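Local structure of 4-hydroxybutyrate coenzyme A transferase (Shewanella oneidensis, 2OAS) at residues H72-F75 and P80-P83; G246-T251 and G258-G263. The protein probably transfers coenzyme A between carboxylic acids such as acetate and 4-hydroxybutyrate, and binds coenzyme A. One frame throughout, in Å; residues are numbered along the deposited sequence.

Interaction 1. Residues H72-F75 and P80-P83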
ATOM      1  N   HIS A  72     -20.739  10.720  15.179  1.00 32.20           N
ATOM      2  CA  HIS A  72     -19.765  10.993  14.129  1.00 32.06           C
ATOM      3  C   HIS A  72     -19.129   9.717  13.576  1.00 30.88           C
ATOM      4  O   HIS A  72     -18.763   8.835  14.344  1.00 30.33           O
ATOM      5  CB  HIS A  72     -18.657  11.916  14.666  1.00 31.20           C
ATOM      6  CG  HIS A  72     -19.155  13.250  15.123  1.00 29.51           C
ATOM      7  ND1 HIS A  72     -19.570  13.485  16.414  1.00 29.95           N
ATOM      8  CD2 HIS A  72     -19.366  14.406  14.445  1.00 29.77           C
ATOM      9  CE1 HIS A  72     -20.016  14.726  16.512  1.00 28.24           C
ATOM     10  NE2 HIS A  72     -19.904  15.306  15.331  1.00 28.39           N
ATOM     11  N   ARG A  73     -19.019   9.627  12.246  1.00 31.32           N
ATOM     12  CA  ARG A  73     -18.394   8.477  11.568  1.00 31.74           C
ATOM     13  C   ARG A  73     -17.225   9.078  10.793  1.00 32.29           C
ATOM     14  O   ARG A  73     -17.404   9.633   9.716  1.00 32.68           O
ATOM     15  CB  ARG A  73     -19.372   7.799  10.613  1.00 29.43           C
ATOM     16  CG  ARG A  73     -18.926   6.417  10.126  1.00 30.44           C
ATOM     17  CD  ARG A  73     -20.060   5.721   9.384  1.00 30.50           C
ATOM     18  NE  ARG A  73     -19.695   4.433   8.800  1.00 29.29           N
ATOM     19  CZ  ARG A  73     -19.585   3.295   9.477  1.00 28.09           C
ATOM     20  NH1 ARG A  73     -19.809   3.268  10.785  1.00 28.83           N
ATOM     21  NH2 ARG A  73     -19.279   2.174   8.839  1.00 27.88           N
ATOM     22  N   CYS A  74     -16.029   8.957  11.348  1.00 32.43           N
ATOM     23  CA  CYS A  74     -14.849   9.557  10.755  1.00 33.85           C
ATOM     24  C   CYS A  74     -13.943   8.717   9.883  1.00 34.62           C
ATOM     25  O   CYS A  74     -13.509   7.631  10.275  1.00 35.61           O
ATOM     26  CB  CYS A  74     -13.989  10.166  11.854  1.00 34.28           C
ATOM     27  SG  CYS A  74     -14.883  11.190  13.005  1.00 38.27           S
ATOM     28  N   PHE A  75     -13.645   9.248   8.702  1.00 34.87           N
ATOM     29  CA  PHE A  75     -12.735   8.604   7.775  1.00 36.26           C
ATOM     30  C   PHE A  75     -11.372   9.186   8.120  1.00 35.36           C
ATOM     31  O   PHE A  75     -10.337   8.698   7.680  1.00 35.36           O
ATOM     32  CB  PHE A  75     -13.104   8.960   6.332  1.00 37.77           C
ATOM     33  CG  PHE A  75     -14.367   8.316   5.868  1.00 38.86           C
ATOM     34  CD1 PHE A  75     -15.359   9.060   5.252  1.00 38.31           C
ATOM     35  CD2 PHE A  75     -14.562   6.946   6.043  1.00 40.08           C
ATOM     36  CE1 PHE A  75     -16.533   8.454   4.826  1.00 38.35           C
ATOM     37  CE2 PHE A  75     -15.736   6.337   5.619  1.00 38.88           C
ATOM     38  CZ  PHE A  75     -16.722   7.091   5.005  1.00 37.83           C
ATOM     39  N   PRO A  80     -12.005  18.113  17.243  1.00 40.77           N
ATOM     40  CA  PRO A  80     -13.296  17.919  17.911  1.00 41.32           C
ATOM     41  C   PRO A  80     -13.784  16.473  17.987  1.00 40.89           C
ATOM     42  O   PRO A  80     -14.760  16.186  18.671  1.00 42.91           O
ATOM     43  CB  PRO A  80     -14.238  18.780  17.077  1.00 42.31           C
ATOM     44  CG  PRO A  80     -13.699  18.566  15.693  1.00 41.15           C
ATOM     45  CD  PRO A  80     -12.198  18.716  15.910  1.00 40.70           C
ATOM     46  N   THR A  81     -13.115  15.565  17.292  1.00 40.18           N
ATOM     47  CA  THR A  81     -13.547  14.177  17.299  1.00 39.32           C
ATOM     48  C   THR A  81     -12.647  13.223  18.082  1.00 40.27           C
ATOM     49  O   THR A  81     -13.117  12.198  18.557  1.00 39.67           O
ATOM     50  CB  THR A  81     -13.705  13.654  15.863  1.00 38.90           C
ATOM     51  OG1 THR A  81     -12.533  13.983  15.109  1.00 36.71           O
ATOM     52  CG2 THR A  81     -14.932  14.279  15.199  1.00 36.43           C
ATOM     53  N   ARG A  82     -11.365  13.556  18.220  1.00 41.64           N
ATOM     54  CA  ARG A  82     -10.420  12.701  18.938  1.00 42.84           C
ATOM     55  C   ARG A  82     -10.920  12.254  20.307  1.00 43.97           C
ATOM     56  O   ARG A  82     -10.885  11.064  20.635  1.00 44.44           O
ATOM     57  CB  ARG A  82      -9.077  13.412  19.118  1.00 44.59           C
ATOM     58  CG  ARG A  82      -8.262  13.524  17.852  1.00 47.69           C
ATOM     59  CD  ARG A  82      -7.096  14.489  18.004  1.00 48.75           C
ATOM     60  NE  ARG A  82      -6.723  15.014  16.693  1.00 51.66           N
ATOM     61  CZ  ARG A  82      -6.160  16.198  16.484  1.00 54.28           C
ATOM     62  NH1 ARG A  82      -5.891  16.998  17.512  1.00 54.72           N
ATOM     63  NH2 ARG A  82      -5.895  16.590  15.237  1.00 56.18           N
ATOM     64  N   PRO A  83     -11.379  13.203  21.139  1.00 43.74           N
ATOM     65  CA  PRO A  83     -11.863  12.812  22.462  1.00 43.55           C
ATOM     66  C   PRO A  83     -13.043  11.854  22.379  1.00 43.37           C
ATOM     67  O   PRO A  83     -13.214  10.985  23.236  1.00 42.61           O
ATOM     68  CB  PRO A  83     -12.236  14.145  23.097  1.00 43.36           C
ATOM     69  CG  PRO A  83     -12.679  14.952  21.904  1.00 44.48           C
ATOM     70  CD  PRO A  83     -11.598  14.639  20.904  1.00 43.14           C
TER
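The methyl branch of Thr81 reaches across to the strand residues Cys74 and His72, and this one group carries nearly the whole contact. Its CG2 lies 3.8 Å from SG of Cys74, while CB of Thr81 stands 4.0 Å from the same sulfur. On the histidine side the methyl comes obliquely to the ring, with CG2 of Thr81 4.3 Å from CG of His72. The interaction is van der Waals packing: the polarisable sulfur of a short side chain and the carbon part of an imidazole receive a single methyl, and all three residues are buried. Cys74 suits the place because its short side chain brings SG to van der Waals distance of the methyl.

The torsions sort out the two branches of Thr81. CG2 is anti to the carbonyl carbon and faces the strand, which puts OG1 between the backbone N and carbonyl carbon (chi1 49°). There the hydroxyl accepts a hydrogen bond from Gly78 N, inside the turn that joins the two segments. Threonine thus supplies a methyl for the core and an oxygen for its own loop, and the bond to Gly78 probably holds the rotation about CA-CB and with it the methyl.

Farther out, Arg82 bonds through NE to Tyr326 O, and the side chain of Thr81 is about 8 Å from that of the CoA-binding Ser327. Arg73 instead makes a salt bridge to Glu399 of the second subunit. The contact joins the end of strand 70-74 to the start of helix 82-86 in a beta-alpha-beta unit, with strands 48-52 and 91-92 flanking strand 70-74 in the parallel sheet.

Interaction 2. Residues G246-T251 and G258-G263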
ATOM      1  N   GLY A 246       8.760  32.619  -8.416  1.00 45.62           N
ATOM      2  CA  GLY A 246       9.093  32.015  -9.696  1.00 43.28           C
ATOM      3  C   GLY A 246       9.708  30.632  -9.565  1.00 42.30           C
ATOM      4  O   GLY A 246       9.944  29.954 -10.563  1.00 40.87           O
ATOM      5  N   VAL A 247       9.955  30.205  -8.327  1.00 41.16           N
ATOM      6  CA  VAL A 247      10.554  28.896  -8.064  1.00 39.91           C
ATOM      7  C   VAL A 247       9.657  27.765  -8.546  1.00 39.02           C
ATOM      8  O   VAL A 247      10.135  26.718  -8.970  1.00 39.75           O
ATOM      9  CB  VAL A 247      10.815  28.708  -6.557  1.00 40.83           C
ATOM     10  CG1 VAL A 247      11.537  27.401  -6.309  1.00 41.14           C
ATOM     11  CG2 VAL A 247      11.627  29.863  -6.027  1.00 40.75           C
ATOM     12  N   ILE A 248       8.348  27.983  -8.466  1.00 38.55           N
ATOM     13  CA  ILE A 248       7.354  26.998  -8.902  1.00 37.46           C
ATOM     14  C   ILE A 248       6.690  27.484 -10.193  1.00 37.70           C
ATOM     15  O   ILE A 248       6.195  28.611 -10.254  1.00 38.52           O
ATOM     16  CB  ILE A 248       6.266  26.811  -7.817  1.00 35.81           C
ATOM     17  CG1 ILE A 248       6.854  26.079  -6.610  1.00 35.30           C
ATOM     18  CG2 ILE A 248       5.082  26.070  -8.376  1.00 33.87           C
ATOM     19  CD1 ILE A 248       5.875  25.888  -5.480  1.00 32.81           C
ATOM     20  N   ASN A 249       6.682  26.637 -11.218  1.00 37.35           N
ATOM     21  CA  ASN A 249       6.063  26.983 -12.498  1.00 36.57           C
ATOM     22  C   ASN A 249       5.435  25.780 -13.192  1.00 36.65           C
ATOM     23  O   ASN A 249       4.919  25.897 -14.297  1.00 38.75           O
ATOM     24  CB  ASN A 249       7.086  27.629 -13.421  1.00 34.83           C
ATOM     25  CG  ASN A 249       8.302  26.765 -13.620  1.00 33.49           C
ATOM     26  OD1 ASN A 249       8.181  25.564 -13.837  1.00 34.58           O
ATOM     27  ND2 ASN A 249       9.483  27.368 -13.551  1.00 34.10           N
ATOM     28  N   ASN A 250       5.499  24.620 -12.552  1.00 37.07           N
ATOM     29  CA  ASN A 250       4.884  23.422 -13.107  1.00 38.40           C
ATOM     30  C   ASN A 250       5.257  23.144 -14.557  1.00 38.24           C
ATOM     31  O   ASN A 250       4.510  22.492 -15.297  1.00 38.78           O
ATOM     32  CB  ASN A 250       3.359  23.541 -12.981  1.00 37.12           C
ATOM     33  CG  ASN A 250       2.919  23.769 -11.551  1.00 35.76           C
ATOM     34  OD1 ASN A 250       3.186  22.946 -10.675  1.00 34.08           O
ATOM     35  ND2 ASN A 250       2.252  24.887 -11.304  1.00 33.19           N
ATOM     36  N   THR A 251       6.421  23.624 -14.953  1.00 38.91           N
ATOM     37  CA  THR A 251       6.890  23.435 -16.315  1.00 39.80           C
ATOM     38  C   THR A 251       7.346  22.007 -16.609  1.00 39.85           C
ATOM     39  O   THR A 251       7.264  21.552 -17.747  1.00 39.58           O
ATOM     40  CB  THR A 251       8.050  24.399 -16.616  1.00 38.76           C
ATOM     41  OG1 THR A 251       7.564  25.744 -16.602  1.00 34.34           O
ATOM     42  CG2 THR A 251       8.652  24.096 -17.975  1.00 41.36           C
ATOM     43  N   GLY A 258       2.047  23.419 -16.092  1.00 41.89           N
ATOM     44  CA  GLY A 258       1.773  24.840 -15.993  1.00 41.00           C
ATOM     45  C   GLY A 258       0.766  25.200 -14.914  1.00 40.71           C
ATOM     46  O   GLY A 258       0.607  26.377 -14.596  1.00 39.75           O
ATOM     47  N   LYS A 259       0.098  24.198 -14.339  1.00 40.22           N
ATOM     48  CA  LYS A 259      -0.901  24.444 -13.296  1.00 38.90           C
ATOM     49  C   LYS A 259      -0.650  23.701 -11.982  1.00 36.64           C
ATOM     50  O   LYS A 259      -0.060  22.619 -11.966  1.00 36.32           O
ATOM     51  CB  LYS A 259      -2.291  24.065 -13.812  1.00 40.25           C
ATOM     52  CG  LYS A 259      -2.602  24.595 -15.208  1.00 41.19           C
ATOM     53  CD  LYS A 259      -4.096  24.518 -15.518  1.00 44.50           C
ATOM     54  CE  LYS A 259      -4.375  24.932 -16.957  1.00 45.32           C
ATOM     55  NZ  LYS A 259      -3.805  23.900 -17.888  1.00 44.82           N
ATOM     56  N   LEU A 260      -1.096  24.285 -10.875  1.00 35.44           N
ATOM     57  CA  LEU A 260      -0.957  23.644  -9.574  1.00 35.27           C
ATOM     58  C   LEU A 260      -2.180  22.744  -9.420  1.00 33.64           C
ATOM     59  O   LEU A 260      -3.276  23.126  -9.823  1.00 34.68           O
ATOM     60  CB  LEU A 260      -0.973  24.681  -8.454  1.00 38.23           C
ATOM     61  CG  LEU A 260       0.068  25.785  -8.529  1.00 40.83           C
ATOM     62  CD1 LEU A 260      -0.111  26.745  -7.364  1.00 42.62           C
ATOM     63  CD2 LEU A 260       1.440  25.154  -8.493  1.00 43.68           C
ATOM     64  N   VAL A 261      -1.996  21.561  -8.850  1.00 31.50           N
ATOM     65  CA  VAL A 261      -3.105  20.636  -8.646  1.00 30.35           C
ATOM     66  C   VAL A 261      -3.173  20.193  -7.165  1.00 29.44           C
ATOM     67  O   VAL A 261      -2.140  19.959  -6.543  1.00 27.06           O
ATOM     68  CB  VAL A 261      -2.947  19.382  -9.574  1.00 31.11           C
ATOM     69  CG1 VAL A 261      -4.135  18.434  -9.423  1.00 30.55           C
ATOM     70  CG2 VAL A 261      -2.844  19.838 -11.041  1.00 31.33           C
ATOM     71  N   THR A 262      -4.384  20.123  -6.616  1.00 27.90           N
ATOM     72  CA  THR A 262      -4.614  19.676  -5.239  1.00 30.54           C
ATOM     73  C   THR A 262      -6.059  19.268  -5.052  1.00 30.48           C
ATOM     74  O   THR A 262      -6.906  19.516  -5.916  1.00 29.38           O
ATOM     75  CB  THR A 262      -4.385  20.763  -4.160  1.00 30.66           C
ATOM     76  OG1 THR A 262      -5.027  21.982  -4.563  1.00 31.97           O
ATOM     77  CG2 THR A 262      -2.934  20.981  -3.921  1.00 32.05           C
ATOM     78  N   GLY A 263      -6.322  18.660  -3.900  1.00 27.83           N
ATOM     79  CA  GLY A 263      -7.665  18.243  -3.567  1.00 28.93           C
ATOM     80  C   GLY A 263      -8.332  19.333  -2.753  1.00 28.81           C
ATOM     81  O   GLY A 263      -9.557  19.455  -2.752  1.00 28.84           O
TER
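Gly258 N donates to Asn250 O from well above the carbonyl plane, 51° out of it and away from either lone pair, yet the bond is short (2.7 Å from N to O) and nearly straight at the hydrogen (166°). Both residues have positive phi. Any beta carbon at Gly258 would collide with the carbonyl oxygen of the residue before it, so only glycine fits comfortably, whereas asparagine is among the residues that best tolerate the left-handed helical region (phi 50° at Asn250).

The side chain of Asn250 packs against the backbone of Lys259 without hydrogen-bonding to it, CG of Asn250 lying 3.2 Å from O of Lys259. The polar partner of Asn250 OD1 is Val230 N, which donates to it. Replacing Asn250 with an alanine would probably deprive Val230 N of this acceptor and open a gap beside the Lys259 peptide. Next to it, CG2 of Ile248 meets CD2 of Leu260 at 3.8 Å, the two branched aliphatic chains crossing at about a right angle in the core.

Asn249 OD1 takes the N-H of Thr251 at 2.8 Å, forming an Asx turn. With the Schellman motif that ends helix 237-244 at Gly246, this turn shapes a loop folding back onto strand 260-262, an outer strand of a small parallel sheet.

Interaction 1 closes before interaction 2 opens along the chain, and the two lie on opposite sides of its centre, their centres 33 Å apart and their nearest atoms about 14 Å apart. They share no sheet: 72-75 belongs to the eight-stranded parallel sheet of the N-terminal part, whereas 258-263 enters the three-stranded parallel sheet with strands 281-283 and 158-159. Each lies at a helix connection: the first leads from strand 70-74 into helix 82-86, the second follows helix 237-244. The Thr81 side chain of interaction 1 is about 11 Å from the bound coenzyme, while interaction 2 lies away from the CoA site.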